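BH1408 protein (Bacillus halodurans, PDB 4E0A) probably acts as an N-acetyltransferase of the GNAT family, transferring an acetyl group to an amino group of its substrate. Local coordinates at residues 89-94 with 109-113; 124-128 with 145-149; 5-9 with 45-50; 53-57 with 69-74. The protein carries 1 engineered substitution. All blocks are in the same frame, centred on the assembly; numbering follows the deposited sequence.

Interaction 1: residues 89-94 with 109-113; sequences VYISDL and IFEAI. With PO4 (phosphate ion), chain E.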
loop_
_atom_site.group_PDB
_atom_site.type_symbol
_atom_site.label_atom_id
_atom_site.label_comp_id
_atom_site.label_asym_id
_atom_site.label_seq_id
_atom_site.Cartn_x
_atom_site.Cartn_y
_atom_site.Cartn_z
ATOM N N VAL A 89 12.435 -5.298 5.951
ATOM C CA VAL A 89 11.971 -6.651 5.664
ATOM C C VAL A 89 10.488 -6.550 5.368
ATOM O O VAL A 89 9.731 -6.002 6.173
ATOM C CB VAL A 89 12.170 -7.591 6.861
ATOM C CG1 VAL A 89 11.454 -8.915 6.610
ATOM C CG2 VAL A 89 13.642 -7.822 7.115
ATOM N N TYR A 90 10.062 -7.066 4.221
ATOM C CA TYR A 90 8.646 -7.045 3.885
ATOM C C TYR A 90 8.076 -8.448 3.974
ATOM O O TYR A 90 8.555 -9.373 3.304
ATOM C CB TYR A 90 8.416 -6.493 2.489
ATOM C CG TYR A 90 6.950 -6.385 2.130
ATOM C CD1 TYR A 90 6.165 -5.365 2.653
ATOM C CD2 TYR A 90 6.340 -7.314 1.279
ATOM C CE1 TYR A 90 4.811 -5.256 2.325
ATOM C CE2 TYR A 90 4.986 -7.216 0.962
ATOM C CZ TYR A 90 4.235 -6.177 1.483
ATOM O OH TYR A 90 2.893 -6.062 1.167
ATOM N N ILE A 91 7.072 -8.613 4.825
ATOM C CA ILE A 91 6.427 -9.907 4.980
ATOM C C ILE A 91 5.294 -9.998 3.962
ATOM O O ILE A 91 4.265 -9.349 4.126
ATOM C CB ILE A 91 5.847 -10.077 6.394
ATOM C CG1 ILE A 91 6.950 -9.936 7.460
ATOM C CG2 ILE A 91 5.144 -11.417 6.505
ATOM C CD1 ILE A 91 6.410 -9.941 8.876
ATOM N N SER A 92 5.484 -10.801 2.920
ATOM C CA SER A 92 4.467 -10.973 1.883
ATOM C C SER A 92 3.439 -12.046 2.250
ATOM O O SER A 92 2.296 -12.000 1.800
ATOM C CB SER A 92 5.125 -11.287 0.533
ATOM O OG SER A 92 5.816 -12.520 0.588
ATOM N N ASP A 93 3.839 -12.991 3.095
ATOM C CA ASP A 93 2.931 -14.029 3.572
ATOM C C ASP A 93 3.288 -14.429 4.997
ATOM O O ASP A 93 4.464 -14.517 5.351
ATOM C CB ASP A 93 3.015 -15.268 2.675
ATOM C CG ASP A 93 2.729 -14.948 1.214
ATOM O OD1 ASP A 93 3.691 -14.658 0.456
ATOM O OD2 ASP A 93 1.537 -14.955 0.839
ATOM N N LEU A 94 2.275 -14.686 5.809
ATOM C CA LEU A 94 2.487 -15.343 7.099
ATOM C C LEU A 94 1.203 -16.048 7.492
ATOM O O LEU A 94 0.234 -15.408 7.938
ATOM C CB LEU A 94 2.941 -14.347 8.182
ATOM C CG LEU A 94 3.515 -14.902 9.497
ATOM C CD1 LEU A 94 4.322 -13.848 10.233
ATOM C CD2 LEU A 94 2.424 -15.470 10.432
ATOM N N ILE A 109 7.204 -17.600 14.737
ATOM C CA ILE A 109 7.617 -17.259 13.362
ATOM C C ILE A 109 8.003 -15.783 13.262
ATOM O O ILE A 109 9.034 -15.430 12.680
ATOM C CB ILE A 109 6.523 -17.564 12.334
ATOM C CG1 ILE A 109 6.380 -19.080 12.144
ATOM C CG2 ILE A 109 6.846 -16.890 10.984
ATOM C CD1 ILE A 109 7.524 -19.670 11.391
ATOM N N PHE A 110 7.184 -14.921 13.853
ATOM C CA PHE A 110 7.455 -13.483 13.822
ATOM C C PHE A 110 8.769 -13.128 14.521
ATOM O O PHE A 110 9.518 -12.279 14.056
ATOM C CB PHE A 110 6.312 -12.699 14.467
ATOM C CG PHE A 110 6.316 -11.232 14.127
ATOM C CD1 PHE A 110 5.799 -10.785 12.908
ATOM C CD2 PHE A 110 6.828 -10.301 15.019
ATOM C CE1 PHE A 110 5.783 -9.437 12.580
ATOM C CE2 PHE A 110 6.818 -8.943 14.705
ATOM C CZ PHE A 110 6.291 -8.503 13.487
ATOM N N GLU A 111 9.042 -13.775 15.647
ATOM C CA GLU A 111 10.316 -13.587 16.322
ATOM C C GLU A 111 11.499 -13.945 15.420
ATOM O O GLU A 111 12.511 -13.247 15.416
ATOM C CB GLU A 111 10.344 -14.371 17.634
ATOM C CG GLU A 111 9.553 -13.663 18.718
ATOM C CD GLU A 111 9.173 -14.565 19.867
ATOM O OE1 GLU A 111 9.331 -15.797 19.738
ATOM O OE2 GLU A 111 8.705 -14.036 20.896
ATOM N N ALA A 112 11.355 -15.017 14.646
ATOM C CA ALA A 112 12.380 -15.397 13.680
ATOM C C ALA A 112 12.582 -14.292 12.643
ATOM O O ALA A 112 13.707 -13.991 12.244
ATOM C CB ALA A 112 11.993 -16.700 12.991
ATOM N N ILE A 113 11.487 -13.675 12.218
ATOM C CA ILE A 113 11.569 -12.599 11.230
ATOM C C ILE A 113 12.289 -11.384 11.816
ATOM O O ILE A 113 13.120 -10.778 11.146
ATOM C CB ILE A 113 10.186 -12.239 10.671
ATOM C CG1 ILE A 113 9.585 -13.463 9.952
ATOM C CG2 ILE A 113 10.259 -11.055 9.710
ATOM C CD1 ILE A 113 8.164 -13.272 9.504
HETATM P P PO4 E . 0.794 -10.724 5.504
HETATM O O1 PO4 E . 0.676 -12.033 4.762
HETATM O O2 PO4 E . -0.271 -10.624 6.576
HETATM O O3 PO4 E . 2.151 -10.638 6.150
HETATM O O4 PO4 E . 0.647 -9.590 4.519
#
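The beta-alpha-beta unit of the GNAT fold is packed here by Ile91 and Leu94 of strand 86-96, which lean on Ile109, Phe110 and Ile113 of helix 105-119. The two segments run nearly antiparallel, with their axes 11.3 Å apart, and meet through apolar side chains alone. Ile113 is the central piece. Its CD1 lies 3.8 Å from Ile91 CD1 and 4.0 Å from Leu94 CD1, while its other branch, CG2, reaches Val89 CG1. Ile91 sends its long branch straight out (chi2 174°), and CD1 ends 3.8 Å from Phe110 CE1, the two side chains crossing at about a right angle. Leu94 CD1 comes to the edge of the same ring, close to its plane, and touches Ile109 CG2 at 4.0 Å; Leu94 and Ile109 lie alongside, running opposite ways. Between Ile91 and Leu94 the strand carries a classic beta bulge, Ser92 and Asp93 both facing Val71, which lets both Ile91 and Leu94 turn toward the helix. In other GNAT enzymes a bulge in this strand borders the acetyl-CoA groove, and the same is probable here. A phosphate, probably from the crystallisation liquor, lies beside it and may mark a pocket; Leu94 N gives its O1 a weak bond of 3.3 Å. Ile109 and Ile113 also rest on strand 65-77, Ile91 touches Ile125 and Leu127 of strand 124-130, and Tyr140 of helix 134-142 covers Leu94 and Phe110, while Leu154 of the second subunit packs on Phe110.

Interaction 2: residues 124-128 with 145-149; sequences AIELD and MRCQK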
loop_
_atom_site.group_PDB
_atom_site.type_symbol
_atom_site.label_atom_id
_atom_site.label_comp_id
_atom_site.label_asym_id
_atom_site.label_seq_id
_atom_site.Cartn_x
_atom_site.Cartn_y
_atom_site.Cartn_z
ATOM N N ALA A 124 13.127 -1.446 9.463
ATOM C CA ALA A 124 11.797 -1.796 9.935
ATOM C C ALA A 124 11.300 -3.085 9.299
ATOM O O ALA A 124 11.806 -3.508 8.254
ATOM C CB ALA A 124 10.817 -0.646 9.623
ATOM N N ILE A 125 10.312 -3.702 9.935
ATOM C CA ILE A 125 9.561 -4.782 9.304
ATOM C C ILE A 125 8.259 -4.161 8.834
ATOM O O ILE A 125 7.656 -3.376 9.566
ATOM C CB ILE A 125 9.249 -5.898 10.294
ATOM C CG1 ILE A 125 10.559 -6.522 10.792
ATOM C CG2 ILE A 125 8.358 -6.958 9.649
ATOM C CD1 ILE A 125 10.362 -7.505 11.908
ATOM N N GLU A 126 7.837 -4.493 7.612
ATOM C CA GLU A 126 6.582 -3.994 7.074
ATOM C C GLU A 126 5.751 -5.135 6.481
ATOM O O GLU A 126 6.292 -6.185 6.142
ATOM C CB GLU A 126 6.844 -2.930 6.005
ATOM C CG GLU A 126 7.638 -1.726 6.501
ATOM C CD GLU A 126 7.785 -0.661 5.422
ATOM O OE1 GLU A 126 7.684 -1.007 4.220
ATOM O OE2 GLU A 126 7.998 0.521 5.773
ATOM N N LEU A 127 4.440 -4.920 6.374
ATOM C CA LEU A 127 3.539 -5.859 5.705
ATOM C C LEU A 127 2.263 -5.131 5.358
ATOM O O LEU A 127 2.027 -4.028 5.851
ATOM C CB LEU A 127 3.231 -7.068 6.602
ATOM C CG LEU A 127 2.536 -6.822 7.946
ATOM C CD1 LEU A 127 1.003 -6.640 7.833
ATOM C CD2 LEU A 127 2.869 -7.967 8.882
ATOM N N ASP A 128 1.416 -5.757 4.545
ATOM C CA ASP A 128 0.109 -5.188 4.276
ATOM C C ASP A 128 -0.985 -6.124 4.718
ATOM O O ASP A 128 -0.908 -7.326 4.509
ATOM C CB ASP A 128 -0.055 -4.855 2.800
ATOM C CG ASP A 128 0.820 -3.688 2.372
ATOM O OD1 ASP A 128 1.836 -3.923 1.686
ATOM O OD2 ASP A 128 0.502 -2.537 2.743
HETATM N N MSE A 145 3.224 -3.970 16.223
HETATM C CA MSE A 145 3.088 -3.311 14.924
HETATM C C MSE A 145 2.124 -2.127 14.953
HETATM O O MSE A 145 1.155 -2.115 15.714
HETATM C CB MSE A 145 2.714 -4.307 13.822
HETATM C CG MSE A 145 3.729 -5.432 13.664
HETATM SE SE MSE A 145 3.727 -6.202 11.883
HETATM C CE MSE A 145 4.922 -4.943 10.954
ATOM N N ARG A 146 2.403 -1.122 14.130
ATOM C CA ARG A 146 1.531 0.047 14.045
ATOM C C ARG A 146 1.235 0.391 12.586
ATOM O O ARG A 146 1.988 0.006 11.687
ATOM C CB ARG A 146 2.167 1.241 14.778
ATOM C CG ARG A 146 3.430 1.767 14.128
ATOM C CD ARG A 146 4.416 2.339 15.147
ATOM N NE ARG A 146 5.012 1.292 15.977
ATOM C CZ ARG A 146 6.138 1.436 16.670
ATOM N NH1 ARG A 146 6.805 2.583 16.629
ATOM N NH2 ARG A 146 6.604 0.429 17.399
ATOM N N CYS A 147 0.135 1.105 12.354
ATOM C CA CYS A 147 -0.244 1.485 10.995
ATOM C C CYS A 147 0.634 2.613 10.493
ATOM O O CYS A 147 0.773 3.656 11.150
ATOM C CB CYS A 147 -1.725 1.888 10.908
ATOM S SG CYS A 147 -2.254 2.390 9.236
ATOM N N GLN A 148 1.243 2.391 9.336
ATOM C CA GLN A 148 2.069 3.406 8.706
ATOM C C GLN A 148 1.206 4.275 7.796
ATOM O O GLN A 148 1.230 5.511 7.874
ATOM C CB GLN A 148 3.156 2.739 7.884
ATOM C CG GLN A 148 4.132 3.708 7.255
ATOM C CD GLN A 148 5.033 3.012 6.261
ATOM O OE1 GLN A 148 4.746 2.973 5.061
ATOM N NE2 GLN A 148 6.117 2.436 6.755
ATOM N N LYS A 149 0.463 3.615 6.916
ATOM C CA LYS A 149 -0.406 4.295 5.961
ATOM C C LYS A 149 -1.493 3.324 5.542
ATOM O O LYS A 149 -1.392 2.113 5.768
ATOM C CB LYS A 149 0.391 4.767 4.733
ATOM C CG LYS A 149 1.157 3.650 4.015
ATOM C CD LYS A 149 1.850 4.179 2.757
ATOM C CE LYS A 149 2.875 3.194 2.215
ATOM N NZ LYS A 149 2.227 2.000 1.609
#
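Met145, a selenomethionine, crosses Ile125 at about a right angle and Leu127 at a slant. Its side chain bends at the selenium (chi3 84°), and this bend carries the terminal methyl CE against the strand backbone, 3.4 Å from Ile125 O and 4.2 Å from Ile125 CG2. The selenium itself lies 3.6 Å from Leu127 CD2, so one side chain meets two neighbours on strand 124-130 with two different atoms. Further along, Gln148 reaches out with CG anti to its backbone N (chi1 -176°) and its chain extended, and NE2 donates to Glu126 OE2 at 2.9 Å. The carboxylate and amide planes stand 69° apart: the acceptor lies in the amide plane, whereas the donor comes from above the carboxylate plane. In this GNAT fold strand 124-130 and strand 146-155, which Met145 directly precedes, are joined through helix 134-142, and both pair antiparallel with a strand of the second subunit, so the sheet runs on across the dimer interface. Glu126 OE2 also forms a salt bridge with Arg86, and Gln148 NE2 has a second acceptor in Glu153 OE1 of the second subunit. Were Gln148 an alanine, Glu126 OE2 would probably be left to Arg86 alone, and Glu153 of the second subunit would be without this amide donor.

Interaction 3: residues 5-9 with 45-50; sequences EATVQ and FQAAVQ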
loop_
_atom_site.group_PDB
_atom_site.type_symbol
_atom_site.label_atom_id
_atom_site.label_comp_id
_atom_site.label_asym_id
_atom_site.label_seq_id
_atom_site.Cartn_x
_atom_site.Cartn_y
_atom_site.Cartn_z
ATOM N N GLU A 5 14.315 -23.025 7.507
ATOM C CA GLU A 5 13.986 -22.555 6.178
ATOM C C GLU A 5 13.283 -23.656 5.415
ATOM O O GLU A 5 13.512 -24.837 5.652
ATOM C CB GLU A 5 15.230 -22.061 5.430
ATOM C CG GLU A 5 15.823 -20.797 6.038
ATOM C CD GLU A 5 16.675 -20.005 5.053
ATOM O OE1 GLU A 5 17.016 -20.539 3.977
ATOM O OE2 GLU A 5 16.998 -18.840 5.359
ATOM N N ALA A 6 12.400 -23.253 4.511
ATOM C CA ALA A 6 11.665 -24.194 3.687
ATOM C C ALA A 6 12.585 -24.883 2.686
ATOM O O ALA A 6 13.688 -24.405 2.376
ATOM C CB ALA A 6 10.539 -23.472 2.947
ATOM N N THR A 7 12.134 -26.019 2.188
ATOM C CA THR A 7 12.733 -26.583 0.989
ATOM C C THR A 7 11.642 -26.704 -0.065
ATOM O O THR A 7 10.453 -26.530 0.228
ATOM C CB THR A 7 13.365 -27.964 1.238
ATOM O OG1 THR A 7 12.352 -28.973 1.169
ATOM C CG2 THR A 7 14.045 -28.010 2.601
ATOM N N VAL A 8 12.044 -27.010 -1.289
ATOM C CA VAL A 8 11.093 -27.164 -2.384
ATOM C C VAL A 8 10.031 -28.212 -2.052
ATOM O O VAL A 8 8.857 -28.036 -2.359
ATOM C CB VAL A 8 11.820 -27.472 -3.717
ATOM C CG1 VAL A 8 10.874 -28.104 -4.732
ATOM C CG2 VAL A 8 12.448 -26.192 -4.269
ATOM N N GLN A 9 10.447 -29.270 -1.376
ATOM C CA GLN A 9 9.558 -30.353 -0.953
ATOM C C GLN A 9 8.419 -29.901 -0.010
ATOM O O GLN A 9 7.459 -30.636 0.215
ATOM C CB GLN A 9 10.397 -31.453 -0.292
ATOM C CG GLN A 9 9.674 -32.755 0.025
ATOM C CD GLN A 9 10.578 -33.753 0.741
ATOM O OE1 GLN A 9 11.751 -33.472 0.995
ATOM N NE2 GLN A 9 10.032 -34.924 1.071
ATOM N N PHE A 45 6.812 -20.244 -5.608
ATOM C CA PHE A 45 7.242 -20.706 -4.301
ATOM C C PHE A 45 8.733 -21.031 -4.367
ATOM O O PHE A 45 9.521 -20.561 -3.546
ATOM C CB PHE A 45 6.454 -21.943 -3.876
ATOM C CG PHE A 45 6.946 -22.553 -2.599
ATOM C CD1 PHE A 45 6.749 -21.908 -1.392
ATOM C CD2 PHE A 45 7.622 -23.766 -2.607
ATOM C CE1 PHE A 45 7.202 -22.475 -0.202
ATOM C CE2 PHE A 45 8.080 -24.337 -1.421
ATOM C CZ PHE A 45 7.871 -23.685 -0.221
ATOM N N GLN A 46 9.122 -21.826 -5.358
ATOM C CA GLN A 46 10.523 -22.208 -5.493
ATOM C C GLN A 46 11.434 -20.977 -5.601
ATOM O O GLN A 46 12.491 -20.922 -4.979
ATOM C CB GLN A 46 10.730 -23.155 -6.677
ATOM C CG GLN A 46 12.194 -23.520 -6.916
ATOM C CD GLN A 46 12.411 -24.313 -8.198
ATOM O OE1 GLN A 46 11.476 -24.553 -8.968
ATOM N NE2 GLN A 46 13.655 -24.723 -8.433
ATOM N N ALA A 47 11.012 -19.984 -6.376
ATOM C CA ALA A 47 11.792 -18.753 -6.488
ATOM C C ALA A 47 11.948 -18.040 -5.145
ATOM O O ALA A 47 12.978 -17.416 -4.896
ATOM C CB ALA A 47 11.179 -17.809 -7.516
ATOM N N ALA A 48 10.930 -18.114 -4.287
ATOM C CA ALA A 48 10.993 -17.403 -3.014
ATOM C C ALA A 48 11.956 -18.130 -2.107
ATOM O O ALA A 48 12.741 -17.504 -1.393
ATOM C CB ALA A 48 9.624 -17.299 -2.363
ATOM N N VAL A 49 11.895 -19.460 -2.154
ATOM C CA VAL A 49 12.777 -20.303 -1.359
ATOM C C VAL A 49 14.261 -20.058 -1.690
ATOM O O VAL A 49 15.110 -19.968 -0.793
ATOM C CB VAL A 49 12.416 -21.798 -1.547
ATOM C CG1 VAL A 49 13.490 -22.713 -0.929
ATOM C CG2 VAL A 49 11.010 -22.105 -0.967
ATOM N N GLN A 50 14.558 -19.921 -2.977
ATOM C CA GLN A 50 15.935 -19.856 -3.456
ATOM C C GLN A 50 16.391 -18.442 -3.803
ATOM O O GLN A 50 17.547 -18.233 -4.162
ATOM C CB GLN A 50 16.091 -20.746 -4.685
ATOM C CG GLN A 50 15.817 -22.216 -4.422
ATOM C CD GLN A 50 15.754 -23.028 -5.703
ATOM O OE1 GLN A 50 15.676 -22.475 -6.802
ATOM N NE2 GLN A 50 15.784 -24.350 -5.567
HETATM O O HOH W 1 14.437 -19.694 2.146
#
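Phe45 turns its ring edge to the backbone of the loop, with CE2 3.6 Å from Thr7 O and 3.9 Å from Val8 O, both oxygens near the ring plane. Its CG stands opposite the backbone N (chi1 174°), which swings the ring off the helix until CZ comes 4.1 Å from Ala6 CB. One turn on, Val49 lays CG2 over a face of this ring, 3.6 Å above its plane and offset toward the rim. The two Val49 methyls divide the work: CG2 also touches Ala6 CB, while CG1, set anti to the backbone N, sits 3.7 Å from Ala6 O. This is where the loop between strand 2-5 and helix 11-28 of the GNAT fold rests on helix 42-50, beside Val56 of strand 54-62. With an alanine for Phe45, which removes the ring edge from the Thr7 and Val8 carbonyls, a gap would probably open beside Ala6 and next to Val49 CG2. Nearer the surface, Val8 lies slantwise against the two glutamines, its CG2 meeting Gln46 CG at 3.8 Å and Gln50 NE2 at 4.0 Å. Both glutamine chains are extended beyond CG, and a weak bond joins Gln46 NE2 to Gln50 OE1. A water donates to Val49 O at 3.0 Å and, weakly, to Glu5 OE1, bridging the segments where no direct hydrogen bond does.

Interaction 4: residues 53-57 with 69-74; sequences KSTVL and YSVIHL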
loop_
_atom_site.group_PDB
_atom_site.type_symbol
_atom_site.label_atom_id
_atom_site.label_comp_id
_atom_site.label_asym_id
_atom_site.label_seq_id
_atom_site.Cartn_x
_atom_site.Cartn_y
_atom_site.Cartn_z
ATOM N N LYS A 53 17.070 -12.348 -2.367
ATOM C CA LYS A 53 16.595 -11.382 -1.387
ATOM C C LYS A 53 15.344 -11.865 -0.637
ATOM O O LYS A 53 14.772 -11.119 0.146
ATOM C CB LYS A 53 16.326 -10.031 -2.063
ATOM C CG LYS A 53 17.556 -9.391 -2.708
ATOM C CD LYS A 53 17.175 -8.622 -3.973
ATOM C CE LYS A 53 16.636 -7.229 -3.671
ATOM N NZ LYS A 53 17.548 -6.169 -4.200
ATOM N N SER A 54 14.928 -13.108 -0.880
ATOM C CA SER A 54 13.751 -13.667 -0.213
ATOM C C SER A 54 14.122 -14.848 0.678
ATOM O O SER A 54 15.160 -15.485 0.487
ATOM C CB SER A 54 12.711 -14.097 -1.248
ATOM O OG SER A 54 13.256 -15.094 -2.106
ATOM N N THR A 55 13.272 -15.124 1.663
ATOM C CA THR A 55 13.468 -16.241 2.573
ATOM C C THR A 55 12.111 -16.848 2.936
ATOM O O THR A 55 11.151 -16.122 3.197
ATOM C CB THR A 55 14.140 -15.778 3.883
ATOM O OG1 THR A 55 15.378 -15.119 3.588
ATOM C CG2 THR A 55 14.399 -16.969 4.803
ATOM N N VAL A 56 12.034 -18.174 2.968
ATOM C CA VAL A 56 10.802 -18.832 3.396
ATOM C C VAL A 56 11.066 -19.637 4.653
ATOM O O VAL A 56 11.998 -20.442 4.689
ATOM C CB VAL A 56 10.237 -19.742 2.308
ATOM C CG1 VAL A 56 8.884 -20.307 2.752
ATOM C CG2 VAL A 56 10.112 -18.963 0.992
ATOM N N LEU A 57 10.264 -19.391 5.688
ATOM C CA LEU A 57 10.418 -20.054 6.994
ATOM C C LEU A 57 9.224 -20.957 7.243
ATOM O O LEU A 57 8.110 -20.594 6.894
ATOM C CB LEU A 57 10.455 -19.003 8.096
ATOM C CG LEU A 57 11.657 -18.066 8.066
ATOM C CD1 LEU A 57 11.405 -16.837 8.950
ATOM C CD2 LEU A 57 12.893 -18.824 8.527
ATOM N N TYR A 69 3.904 -20.950 8.014
ATOM C CA TYR A 69 5.038 -20.525 7.203
ATOM C C TYR A 69 4.990 -19.035 6.985
ATOM O O TYR A 69 3.963 -18.377 7.207
ATOM C CB TYR A 69 5.053 -21.225 5.840
ATOM C CG TYR A 69 4.148 -20.564 4.823
ATOM C CD1 TYR A 69 2.784 -20.830 4.814
ATOM C CD2 TYR A 69 4.655 -19.665 3.876
ATOM C CE1 TYR A 69 1.925 -20.221 3.894
ATOM C CE2 TYR A 69 3.787 -19.049 2.931
ATOM C CZ TYR A 69 2.427 -19.338 2.964
ATOM O OH TYR A 69 1.549 -18.751 2.063
ATOM N N SER A 70 6.106 -18.502 6.521
ATOM C CA SER A 70 6.160 -17.090 6.188
ATOM C C SER A 70 7.093 -16.884 5.009
ATOM O O SER A 70 8.067 -17.635 4.832
ATOM C CB SER A 70 6.636 -16.267 7.392
ATOM O OG SER A 70 6.596 -14.879 7.085
ATOM N N VAL A 71 6.771 -15.893 4.176
ATOM C CA VAL A 71 7.664 -15.481 3.110
ATOM C C VAL A 71 8.038 -14.028 3.347
ATOM O O VAL A 71 7.163 -13.194 3.551
ATOM C CB VAL A 71 6.982 -15.571 1.735
ATOM C CG1 VAL A 71 7.951 -15.100 0.644
ATOM C CG2 VAL A 71 6.508 -16.996 1.469
ATOM N N ILE A 72 9.334 -13.727 3.332
ATOM C CA ILE A 72 9.794 -12.371 3.606
ATOM C C ILE A 72 10.782 -11.967 2.523
ATOM O O ILE A 72 11.354 -12.823 1.850
ATOM C CB ILE A 72 10.446 -12.241 5.010
ATOM C CG1 ILE A 72 11.783 -12.981 5.058
ATOM C CG2 ILE A 72 9.506 -12.756 6.113
ATOM C CD1 ILE A 72 12.366 -13.070 6.451
ATOM N N HIS A 73 10.952 -10.660 2.347
ATOM C CA HIS A 73 11.798 -10.121 1.301
ATOM C C HIS A 73 12.620 -8.982 1.860
ATOM O O HIS A 73 12.113 -8.163 2.627
ATOM C CB HIS A 73 10.939 -9.581 0.160
ATOM C CG HIS A 73 9.953 -10.571 -0.380
ATOM N ND1 HIS A 73 10.187 -11.304 -1.522
ATOM C CD2 HIS A 73 8.728 -10.946 0.065
ATOM C CE1 HIS A 73 9.146 -12.083 -1.764
ATOM N NE2 HIS A 73 8.248 -11.886 -0.814
ATOM N N LEU A 74 13.890 -8.926 1.477
ATOM C CA LEU A 74 14.739 -7.798 1.843
ATOM C C LEU A 74 14.547 -6.715 0.779
ATOM O O LEU A 74 14.841 -6.933 -0.400
ATOM C CB LEU A 74 16.207 -8.237 1.892
ATOM C CG LEU A 74 17.143 -7.342 2.692
ATOM C CD1 LEU A 74 16.665 -7.268 4.142
ATOM C CD2 LEU A 74 18.572 -7.871 2.611
#
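Strands 54-57 and 69-74 run antiparallel, their axes 4.7 Å apart and their directions 170° from one another, with Thr55 opposite Ile72 and Leu57 opposite Ser70 as hydrogen-bonded pairs. Each of these pairs has two N-H to O=C bonds, and Leu74 N adds a fifth, the shortest, to Lys53 O at 2.7 Å and almost straight (170° at the hydrogen). On the face bearing Ser54, Val56, Val71 and His73, the two valines run abreast, with Val56 CG2 4.1 Å from Val71 CG2. The latter methyl also sits at the edge of the Tyr69 ring, in its plane, while Val56 CG1 reaches Tyr69 CD2 at 4.4 Å. Ser54 CB comes 3.8 Å from His73 ND1. On the other face, Ile72 has CG1 held between its backbone N and carbonyl carbon (chi1 69°); this turns the branch toward the neighbouring strand, 3.8 Å from Thr55 CB. The hairpin is sandwiched: helix 42-50 covers Val56 and Val71, whereas Tyr116 of helix 105-119 meets Thr55 and Ile72. Three polar ends find partners beyond the two segments, Ser54 OG at Ala48 O, Ser70 OG at Asp93 O and His73 NE2 at Ser92 OG. Backbone bonds therefore fix the pairing of these two adjacent inner strands, while the polar side chains tie the hairpin to its neighbours.

In the fold
Interactions 1 and 4 make the centre of the fold, about 7 Å apart between centres, and share the sheet: strands 65-77 and 86-96 are neighbours, and helix 105-119 packs on both. Interaction 4 is bonded by backbone, interaction 1 purely by apolar side chains. Interaction 3 is more peripheral; it touches interaction 4 through Ala6 with Val56 and Ala48 with Ser54, and mixes a small apolar patch with two glutamines, one of them exposed, and a water. Interaction 2 lies at the other end, about 25 Å from interaction 3 between centres, yet is buried, lying at the interface with the second subunit. Its amide-carboxylate bond sets it apart, and it meets interaction 1 through strands 86-96 and 124-130.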